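Exopolyphosphatase (Cytophaga hutchinsonii, PDB 3MDQ) probably hydrolyses inorganic polyphosphate from its chain ends, releasing orthophosphate, as an exopolyphosphatase of the Ppx/GppA family with an actin-like ATPase fold. Local coordinates at residues G7-G12 against V77-T82; N14-L19 against D60-F65; W155-E160 against L192-K197. All blocks are in the same frame, centred on the assembly; numbering follows the deposited sequence.

Contact 1: G7-G12 against V77-T82; sequences GVIDMG and VIATGT
Parallel pairing of Gly-7 to Met-11 with Val-77 to Gly-81 lies at the heart of the mixed sheet in the first half of this actin-like fold, where the chain's first strand adjoins its fourth. The ladder illustrates how parallel strands share their bonds. Ile-78 N donates to Gly-7 O and Ile-78 O accepts from Ile-9 N at 2.9 Å; one step on, Ile-9 O takes Thr-80 N, and Met-11 N, of a selenomethionine in this crystal, reaches Thr-80 O. Val-8 and Ile-78 lie side by side and point the same way; in the conformer of Ile-78 described, one of two, Ile-78 CG2 is 3.9 Å from Val-8 CG2. On the opposite face, where Ile-9 packs on helix 52-71, Ile-9 CB meets Ala-79 CB at 4.0 Å. Toward the strand ends, waters bridge the side that carries Asp-10, Thr-80 and Thr-82. One molecule donates to both Met-11 O (2.8 Å) and Thr-82 OG1 (3.0 Å), and another lies 2.8 Å from Asp-10 OD1 while donating to Thr-82 OG1. Thr-82 OG1 also makes a weak hydrogen bond to a sulfate ion. Direct backbone bonds thus join the strands, while water links the oxygen-lined side chains near their carboxyl ends, consistent with a pocket for phosphate groups there.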
loop_
_atom_site.group_PDB
_atom_site.type_symbol
_atom_site.label_atom_id
_atom_site.label_comp_id
_atom_site.label_asym_id
_atom_site.label_seq_id
_atom_site.Cartn_x
_atom_site.Cartn_y
_atom_site.Cartn_z
ATOM N N GLY A 7 -8.916 0.075 17.060
ATOM C CA GLY A 7 -7.714 0.704 16.551
ATOM C C GLY A 7 -6.907 -0.298 15.722
ATOM O O GLY A 7 -6.680 -1.435 16.161
ATOM N N VAL A 8 -6.480 0.111 14.529
ATOM C CA VAL A 8 -5.693 -0.715 13.634
ATOM C C VAL A 8 -4.422 0.042 13.297
ATOM O O VAL A 8 -4.477 1.212 12.926
ATOM C CB VAL A 8 -6.453 -1.036 12.315
ATOM C CG1 VAL A 8 -5.584 -1.883 11.396
ATOM C CG2 VAL A 8 -7.770 -1.757 12.592
ATOM N N ILE A 9 -3.279 -0.645 13.416
ATOM C CA ILE A 9 -1.971 -0.124 13.009
ATOM C C ILE A 9 -1.461 -1.017 11.859
ATOM O O ILE A 9 -1.418 -2.240 11.981
ATOM C CB ILE A 9 -0.938 -0.108 14.153
ATOM C CG1 ILE A 9 -1.400 0.817 15.270
ATOM C CG2 ILE A 9 0.473 0.276 13.612
ATOM C CD1 ILE A 9 -0.645 0.668 16.606
ATOM N N ASP A 10 -1.084 -0.374 10.763
ATOM C CA ASP A 10 -0.432 -1.013 9.619
ATOM C C ASP A 10 1.011 -0.592 9.688
ATOM O O ASP A 10 1.341 0.578 9.416
ATOM C CB ASP A 10 -1.125 -0.531 8.313
ATOM C CG ASP A 10 -0.420 -0.932 7.051
ATOM O OD1 ASP A 10 0.608 -1.652 7.054
ATOM O OD2 ASP A 10 -0.919 -0.485 5.993
HETATM N N MSE A 11 1.887 -1.549 9.981
HETATM C CA MSE A 11 3.347 -1.274 10.020
HETATM C C MSE A 11 3.950 -1.517 8.657
HETATM O O MSE A 11 4.596 -2.524 8.437
HETATM C CB MSE A 11 4.052 -2.149 11.046
HETATM C CG MSE A 11 3.627 -1.836 12.433
HETATM SE SE MSE A 11 4.379 -3.075 13.760
HETATM C CE MSE A 11 6.265 -2.729 13.499
ATOM N N GLY A 12 3.737 -0.580 7.762
ATOM C CA GLY A 12 4.225 -0.702 6.386
ATOM C C GLY A 12 5.711 -0.451 6.275
ATOM O O GLY A 12 6.357 0.037 7.187
ATOM N N VAL A 77 -7.259 -3.392 19.853
ATOM C CA VAL A 77 -6.139 -2.928 19.022
ATOM C C VAL A 77 -5.560 -4.106 18.256
ATOM O O VAL A 77 -5.424 -5.195 18.815
ATOM C CB VAL A 77 -5.036 -2.340 19.883
ATOM C CG1 VAL A 77 -3.910 -1.827 19.015
ATOM C CG2 VAL A 77 -5.583 -1.216 20.774
ATOM N N ILE A 78 -5.241 -3.898 16.978
ATOM C CA ILE A 78 -4.505 -4.882 16.213
ATOM C C ILE A 78 -3.463 -4.199 15.341
ATOM O O ILE A 78 -3.790 -3.276 14.574
ATOM C CB ILE A 78 -5.404 -5.752 15.348
ATOM C CG1 ILE A 78 -4.547 -6.776 14.597
ATOM C CG2 ILE A 78 -6.247 -4.902 14.425
ATOM C CD1 ILE A 78 -5.328 -7.675 13.724
ATOM N N ALA A 79 -2.229 -4.687 15.438
ATOM C CA ALA A 79 -1.080 -4.099 14.742
ATOM C C ALA A 79 -0.507 -5.182 13.846
ATOM O O ALA A 79 -0.149 -6.242 14.344
ATOM C CB ALA A 79 -0.012 -3.627 15.748
ATOM N N THR A 80 -0.533 -4.972 12.531
ATOM C CA THR A 80 -0.071 -5.980 11.612
ATOM C C THR A 80 1.341 -5.596 11.170
ATOM O O THR A 80 1.679 -4.430 11.047
ATOM C CB THR A 80 -0.974 -6.110 10.375
ATOM O OG1 THR A 80 -1.024 -4.847 9.695
ATOM C CG2 THR A 80 -2.401 -6.562 10.758
ATOM N N GLY A 81 2.181 -6.586 11.003
ATOM C CA GLY A 81 3.496 -6.409 10.393
ATOM C C GLY A 81 3.495 -7.125 9.046
ATOM O O GLY A 81 3.111 -8.289 8.970
ATOM N N THR A 82 3.964 -6.448 7.998
ATOM C CA THR A 82 3.899 -6.997 6.629
ATOM C C THR A 82 5.320 -7.142 6.034
ATOM O O THR A 82 6.180 -7.704 6.717
ATOM C CB THR A 82 2.972 -6.169 5.768
ATOM O OG1 THR A 82 3.346 -4.770 5.811
ATOM C CG2 THR A 82 1.492 -6.397 6.254
HETATM O O HOH W 1 -3.177 -3.094 9.341
HETATM O O HOH W 2 1.692 -2.913 4.853
HETATM O O HOH W 3 1.292 -3.922 8.167
HETATM O O HOH W 4 6.104 -4.177 6.798
#

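Contact 2: N14-L19 against D60-F65; sequences NTFHLL and DTLKKF. With SO4 (sulfate ion), chain E.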
loop_
_atom_site.group_PDB
_atom_site.type_symbol
_atom_site.label_atom_id
_atom_site.label_comp_id
_atom_site.label_asym_id
_atom_site.label_seq_id
_atom_site.Cartn_x
_atom_site.Cartn_y
_atom_site.Cartn_z
ATOM N N ASN A 14 7.437 1.656 4.315
ATOM C CA ASN A 14 7.777 3.054 4.318
ATOM C C ASN A 14 7.014 3.828 5.386
ATOM O O ASN A 14 7.590 4.644 6.110
ATOM C CB ASN A 14 7.506 3.672 2.947
ATOM C CG ASN A 14 8.463 3.209 1.901
ATOM O OD1 ASN A 14 9.426 2.487 2.146
ATOM N ND2 ASN A 14 8.167 3.593 0.672
ATOM N N THR A 15 5.704 3.624 5.419
ATOM C CA THR A 15 4.800 4.443 6.192
ATOM C C THR A 15 3.991 3.586 7.137
ATOM O O THR A 15 3.504 2.509 6.769
ATOM C CB THR A 15 3.849 5.172 5.237
ATOM O OG1 THR A 15 4.651 5.952 4.318
ATOM C CG2 THR A 15 2.831 6.071 6.008
ATOM N N PHE A 16 3.886 4.025 8.408
ATOM C CA PHE A 16 3.013 3.361 9.371
ATOM C C PHE A 16 1.706 4.139 9.400
ATOM O O PHE A 16 1.728 5.351 9.336
ATOM C CB PHE A 16 3.594 3.376 10.811
ATOM C CG PHE A 16 4.684 2.370 11.089
ATOM C CD1 PHE A 16 5.381 1.741 10.095
ATOM C CD2 PHE A 16 5.074 2.084 12.393
ATOM C CE1 PHE A 16 6.369 0.813 10.377
ATOM C CE2 PHE A 16 6.088 1.188 12.660
ATOM C CZ PHE A 16 6.751 0.561 11.635
ATOM N N HIS A 17 0.595 3.415 9.547
ATOM C CA HIS A 17 -0.741 4.028 9.594
ATOM C C HIS A 17 -1.458 3.645 10.847
ATOM O O HIS A 17 -1.353 2.492 11.316
ATOM C CB HIS A 17 -1.585 3.549 8.407
ATOM C CG HIS A 17 -1.018 3.935 7.084
ATOM N ND1 HIS A 17 -1.334 5.125 6.462
ATOM C CD2 HIS A 17 -0.116 3.315 6.285
ATOM C CE1 HIS A 17 -0.657 5.207 5.321
ATOM N NE2 HIS A 17 0.083 4.125 5.188
ATOM N N LEU A 18 -2.253 4.579 11.371
ATOM C CA LEU A 18 -3.104 4.371 12.512
ATOM C C LEU A 18 -4.527 4.787 12.132
ATOM O O LEU A 18 -4.756 5.908 11.752
ATOM C CB LEU A 18 -2.670 5.208 13.724
ATOM C CG LEU A 18 -3.604 5.201 14.936
ATOM C CD1 LEU A 18 -3.793 3.798 15.601
ATOM C CD2 LEU A 18 -3.057 6.207 15.984
ATOM N N LEU A 19 -5.452 3.844 12.252
ATOM C CA LEU A 19 -6.866 4.088 12.037
ATOM C C LEU A 19 -7.652 3.756 13.302
ATOM O O LEU A 19 -7.567 2.636 13.806
ATOM C CB LEU A 19 -7.380 3.209 10.909
ATOM C CG LEU A 19 -8.867 3.329 10.550
ATOM C CD1 LEU A 19 -9.155 4.660 9.923
ATOM C CD2 LEU A 19 -9.255 2.188 9.542
ATOM N N ASP A 60 9.694 4.949 17.946
ATOM C CA ASP A 60 9.269 6.341 18.140
ATOM C C ASP A 60 7.833 6.501 17.672
ATOM O O ASP A 60 6.972 7.008 18.380
ATOM C CB ASP A 60 10.176 7.275 17.347
ATOM C CG ASP A 60 9.779 8.740 17.489
ATOM O OD1 ASP A 60 9.681 9.211 18.642
ATOM O OD2 ASP A 60 9.590 9.415 16.463
ATOM N N THR A 61 7.553 6.029 16.474
ATOM C CA THR A 61 6.228 6.172 15.909
ATOM C C THR A 61 5.195 5.388 16.714
ATOM O O THR A 61 4.103 5.891 16.968
ATOM C CB THR A 61 6.216 5.719 14.443
ATOM O OG1 THR A 61 6.937 6.690 13.668
ATOM C CG2 THR A 61 4.791 5.609 13.875
ATOM N N LEU A 62 5.555 4.179 17.123
ATOM C CA LEU A 62 4.618 3.374 17.892
ATOM C C LEU A 62 4.315 3.961 19.288
ATOM O O LEU A 62 3.184 3.835 19.779
ATOM C CB LEU A 62 5.041 1.896 17.920
ATOM C CG LEU A 62 4.911 1.229 16.524
ATOM C CD1 LEU A 62 5.592 -0.105 16.520
ATOM C CD2 LEU A 62 3.476 1.104 16.050
ATOM N N LYS A 63 5.297 4.641 19.905
ATOM C CA LYS A 63 5.065 5.326 21.162
ATOM C C LYS A 63 4.050 6.441 20.945
ATOM O O LYS A 63 3.130 6.621 21.740
ATOM C CB LYS A 63 6.367 5.858 21.750
ATOM C CG LYS A 63 7.292 4.765 22.313
ATOM C CD LYS A 63 8.587 5.300 22.900
ATOM C CE LYS A 63 8.388 5.991 24.265
ATOM N NZ LYS A 63 7.918 5.031 25.341
ATOM N N LYS A 64 4.187 7.184 19.848
ATOM C CA LYS A 64 3.206 8.196 19.514
ATOM C C LYS A 64 1.818 7.637 19.209
ATOM O O LYS A 64 0.806 8.180 19.656
ATOM C CB LYS A 64 3.719 9.062 18.373
ATOM C CG LYS A 64 4.912 9.918 18.802
ATOM C CD LYS A 64 5.548 10.648 17.616
ATOM C CE LYS A 64 6.790 11.413 18.072
ATOM N NZ LYS A 64 7.583 11.925 16.935
ATOM N N PHE A 65 1.758 6.542 18.461
ATOM C CA PHE A 65 0.482 5.906 18.177
ATOM C C PHE A 65 -0.172 5.373 19.456
ATOM O O PHE A 65 -1.382 5.465 19.618
ATOM C CB PHE A 65 0.667 4.742 17.187
ATOM C CG PHE A 65 0.828 5.163 15.717
ATOM C CD1 PHE A 65 0.971 6.502 15.307
ATOM C CD2 PHE A 65 0.915 4.180 14.741
ATOM C CE1 PHE A 65 1.101 6.827 13.934
ATOM C CE2 PHE A 65 1.040 4.528 13.370
ATOM C CZ PHE A 65 1.127 5.818 12.993
HETATM S S SO4 E . 4.496 4.798 0.741
HETATM O O1 SO4 E . 5.874 5.363 0.572
HETATM O O2 SO4 E . 4.418 3.370 0.915
HETATM O O3 SO4 E . 3.754 5.062 -0.534
HETATM O O4 SO4 E . 3.766 5.429 1.853
#
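Thr-15 OG1 donates a 2.7 Å hydrogen bond to O4 of a sulfate ion, the shortest polar link here. The ion is gripped from two more directions: Asn-14 ND2 donates to its O1 over 2.9 Å in a nearly straight bond (169° at the hydrogen), and Arg-269 NE bonds to it as well. Sulfate probably came from the crystallisation liquor, yet its place is consistent with a phosphate-binding pocket.

Behind this polar tip, strand 15-19 packs on helix 60-65 without any hydrogen bond between them, and the flat ring of Phe-65 is the centrepiece. Leu-18 CB sits over the middle of one face, 3.7 Å from the centroid of the Phe-65 ring and 8° off the normal, a CH-pi contact. The opposite face is covered by Thr-61 CG2, likewise over the centre, so the ring is sandwiched between a strand residue and a residue of its own helix. Its edge takes Phe-16 O in plane, 3.7 Å from Phe-65 CZ. Thr-61 has OG1 anti to the carbonyl carbon (chi1 -71°) and CG2 anti to the backbone N, and Thr-61 CG2 also meets Phe-16 CD2 at 3.8 Å. Thr-61 OG1 is hydrogen-bonded to Ser-36 OG. Leu-62 comes to the edge of the Phe-16 ring, its CG 4.0 Å from Phe-16 CE2, the two side chains crossing at about a right angle.

The axes of strand 15-19 and helix 60-65 run nearly parallel, 10.0 Å apart at closest approach. Strand 15-24 lies between strands 27-37 and 5-11, with helix 52-71 over the face bearing Phe-16 and Leu-18, while His-17 and Leu-19 touch helix 299-309 on the other face.

Contact 3: W155-E160 against L192-K197; sequences WKQSFE and LVPLEK
Phe-159, Pro-194 and Trp-155 bury the most surface here, and each meets its partners differently. Leu-192 CD2 lies over the centre of one face of the Phe-159 ring, 4.1 Å from the centroid and 2° off the normal, in a CH-pi contact. The edge of the same ring faces the proline, with Phe-159 CZ 4.2 Å from Pro-194 CB. That CB is shared: Gln-157, its chain extended beyond CG, crosses the proline obliquely and brings OE1 to 3.7 Å from Pro-194 CB.

The joint is a strand-on-helix packing in the second half of the actin-like fold. Strand 153-159, at one border of the six-stranded sheet, receives helix 193-202 almost antiparallel, the short axes 9.6 Å apart at closest. Leu-192 sits where helix 178-191 has ended and the new helix starts, and its carbonyl O accepts the backbone N of Glu-196.

Trp-155 carries the other end of the contact. Its CG stands anti to the backbone N (chi1 173°), and the indole beyond it crosses Leu-195 at about a right angle. The six-membered ring touches the leucine methyl, Trp-155 CZ3 lying 3.7 Å from Leu-195 CD1. Farther round the ring, Trp-155 CZ2 approaches Pro-194 O at 3.7 Å. An alanine in place of Trp-155 would probably leave Leu-195 CD1 without its aromatic partner and open a gap between strand and helix beside Pro-194 O. The indole also touches Ala-198 and Trp-202 farther along the helix, as well as Phe-145 and Ile-147 on the adjoining strand 143-148.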
loop_
_atom_site.group_PDB
_atom_site.type_symbol
_atom_site.label_atom_id
_atom_site.label_comp_id
_atom_site.label_asym_id
_atom_site.label_seq_id
_atom_site.Cartn_x
_atom_site.Cartn_y
_atom_site.Cartn_z
ATOM N N TRP A 155 -8.248 -15.173 -7.272
ATOM C CA TRP A 155 -6.829 -15.430 -7.262
ATOM C C TRP A 155 -6.164 -14.274 -6.504
ATOM O O TRP A 155 -6.609 -13.116 -6.592
ATOM C CB TRP A 155 -6.260 -15.507 -8.684
ATOM C CG TRP A 155 -4.786 -15.599 -8.799
ATOM C CD1 TRP A 155 -4.021 -16.739 -8.840
ATOM C CD2 TRP A 155 -3.878 -14.500 -8.926
ATOM N NE1 TRP A 155 -2.692 -16.395 -9.005
ATOM C CE2 TRP A 155 -2.580 -15.039 -9.069
ATOM C CE3 TRP A 155 -4.049 -13.114 -8.975
ATOM C CZ2 TRP A 155 -1.445 -14.224 -9.195
ATOM C CZ3 TRP A 155 -2.939 -12.314 -9.132
ATOM C CH2 TRP A 155 -1.652 -12.879 -9.243
ATOM N N LYS A 156 -5.093 -14.576 -5.800
ATOM C CA LYS A 156 -4.273 -13.488 -5.222
ATOM C C LYS A 156 -2.845 -13.932 -5.066
ATOM O O LYS A 156 -2.562 -15.122 -4.886
ATOM C CB LYS A 156 -4.799 -12.995 -3.882
ATOM C CG LYS A 156 -4.554 -13.856 -2.643
ATOM C CD LYS A 156 -5.203 -15.184 -2.689
ATOM C CE LYS A 156 -4.877 -15.993 -1.435
ATOM N NZ LYS A 156 -5.756 -17.204 -1.270
ATOM N N GLN A 157 -1.914 -12.977 -5.124
ATOM C CA GLN A 157 -0.503 -13.286 -4.910
ATOM C C GLN A 157 0.227 -12.017 -4.513
ATOM O O GLN A 157 -0.053 -10.939 -5.038
ATOM C CB GLN A 157 0.115 -13.930 -6.157
ATOM C CG GLN A 157 1.490 -14.507 -5.892
ATOM C CD GLN A 157 1.876 -15.624 -6.836
ATOM O OE1 GLN A 157 1.013 -16.297 -7.429
ATOM N NE2 GLN A 157 3.185 -15.832 -6.982
ATOM N N SER A 158 1.169 -12.157 -3.581
ATOM C CA SER A 158 2.054 -11.088 -3.156
ATOM C C SER A 158 3.429 -11.340 -3.766
ATOM O O SER A 158 3.914 -12.469 -3.802
ATOM C CB SER A 158 2.159 -11.124 -1.641
ATOM O OG SER A 158 3.055 -10.153 -1.147
ATOM N N PHE A 159 4.073 -10.269 -4.186
ATOM C CA PHE A 159 5.415 -10.309 -4.752
ATOM C C PHE A 159 6.313 -9.309 -3.994
ATOM O O PHE A 159 5.939 -8.168 -3.752
ATOM C CB PHE A 159 5.379 -9.910 -6.231
ATOM C CG PHE A 159 4.544 -10.823 -7.099
ATOM C CD1 PHE A 159 3.178 -10.623 -7.218
ATOM C CD2 PHE A 159 5.123 -11.866 -7.784
ATOM C CE1 PHE A 159 2.413 -11.455 -8.011
ATOM C CE2 PHE A 159 4.371 -12.691 -8.582
ATOM C CZ PHE A 159 3.010 -12.480 -8.693
ATOM N N GLU A 160 7.534 -9.733 -3.678
ATOM C CA GLU A 160 8.496 -8.877 -2.924
ATOM C C GLU A 160 9.239 -7.953 -3.907
ATOM O O GLU A 160 10.452 -8.086 -4.168
ATOM C CB GLU A 160 9.414 -9.755 -2.042
ATOM C CG GLU A 160 8.629 -10.452 -0.886
ATOM C CD GLU A 160 7.968 -9.485 0.178
ATOM O OE1 GLU A 160 8.462 -8.357 0.407
ATOM O OE2 GLU A 160 6.972 -9.879 0.834
ATOM N N LEU A 192 6.640 -11.460 -12.863
ATOM C CA LEU A 192 5.165 -11.423 -12.903
ATOM C C LEU A 192 4.503 -12.517 -13.708
ATOM O O LEU A 192 3.320 -12.454 -14.006
ATOM C CB LEU A 192 4.678 -10.040 -13.350
ATOM C CG LEU A 192 5.072 -8.915 -12.403
ATOM C CD1 LEU A 192 4.601 -7.631 -13.080
ATOM C CD2 LEU A 192 4.462 -9.106 -11.016
ATOM N N VAL A 193 5.242 -13.573 -14.044
ATOM C CA VAL A 193 4.639 -14.666 -14.785
ATOM C C VAL A 193 3.364 -15.224 -14.152
ATOM O O VAL A 193 2.397 -15.422 -14.847
ATOM C CB VAL A 193 5.678 -15.800 -15.095
ATOM C CG1 VAL A 193 4.981 -16.984 -15.774
ATOM C CG2 VAL A 193 6.720 -15.249 -16.070
ATOM N N PRO A 194 3.331 -15.390 -12.823
ATOM C CA PRO A 194 2.102 -15.940 -12.224
ATOM C C PRO A 194 0.934 -14.957 -12.381
ATOM O O PRO A 194 -0.206 -15.367 -12.493
ATOM C CB PRO A 194 2.491 -16.135 -10.767
ATOM C CG PRO A 194 3.987 -16.310 -10.810
ATOM C CD PRO A 194 4.453 -15.383 -11.864
ATOM N N LEU A 195 1.240 -13.657 -12.403
ATOM C CA LEU A 195 0.203 -12.667 -12.641
ATOM C C LEU A 195 -0.324 -12.739 -14.070
ATOM O O LEU A 195 -1.544 -12.721 -14.299
ATOM C CB LEU A 195 0.690 -11.265 -12.300
ATOM C CG LEU A 195 -0.269 -10.146 -12.668
ATOM C CD1 LEU A 195 -1.552 -10.171 -11.793
ATOM C CD2 LEU A 195 0.417 -8.800 -12.492
ATOM N N GLU A 196 0.574 -12.890 -15.041
ATOM C CA GLU A 196 0.151 -13.000 -16.410
ATOM C C GLU A 196 -0.786 -14.201 -16.590
ATOM O O GLU A 196 -1.814 -14.127 -17.291
ATOM C CB GLU A 196 1.347 -13.210 -17.332
ATOM C CG GLU A 196 2.215 -12.083 -17.583
ATOM C CD GLU A 196 3.217 -12.524 -18.665
ATOM O OE1 GLU A 196 4.242 -13.138 -18.324
ATOM O OE2 GLU A 196 2.895 -12.381 -19.863
ATOM N N LYS A 197 -0.413 -15.318 -15.976
ATOM C CA LYS A 197 -1.199 -16.540 -16.075
ATOM C C LYS A 197 -2.581 -16.340 -15.481
ATOM O O LYS A 197 -3.574 -16.744 -16.073
ATOM C CB LYS A 197 -0.445 -17.704 -15.426
ATOM C CG LYS A 197 0.730 -18.161 -16.268
ATOM C CD LYS A 197 1.437 -19.341 -15.615
ATOM C CE LYS A 197 2.611 -19.825 -16.452
ATOM N NZ LYS A 197 3.537 -20.620 -15.599
#

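How the contacts relate
Contacts 1 and 2 belong to one sheet and touch, their centres 9 Å apart: strands 5-11 and 15-24 are antiparallel neighbours, with probable hydrogen bonds from Val-8 N to Leu-19 O and from Asp-10 N to His-17 O. Along the chain contact 2 is nested inside the loop closed by contact 1, helix 52-71 leading into strand 76-81. Contact 3 follows later, in the second sheet, with its centre about 24 Å from that of contact 1 and about 29 Å from that of contact 2, which lies across the chain's centre. The three thus sample both halves of the fold, consistent with an active-site cleft between the halves, as in other members of the actin-like ATPase superfamily.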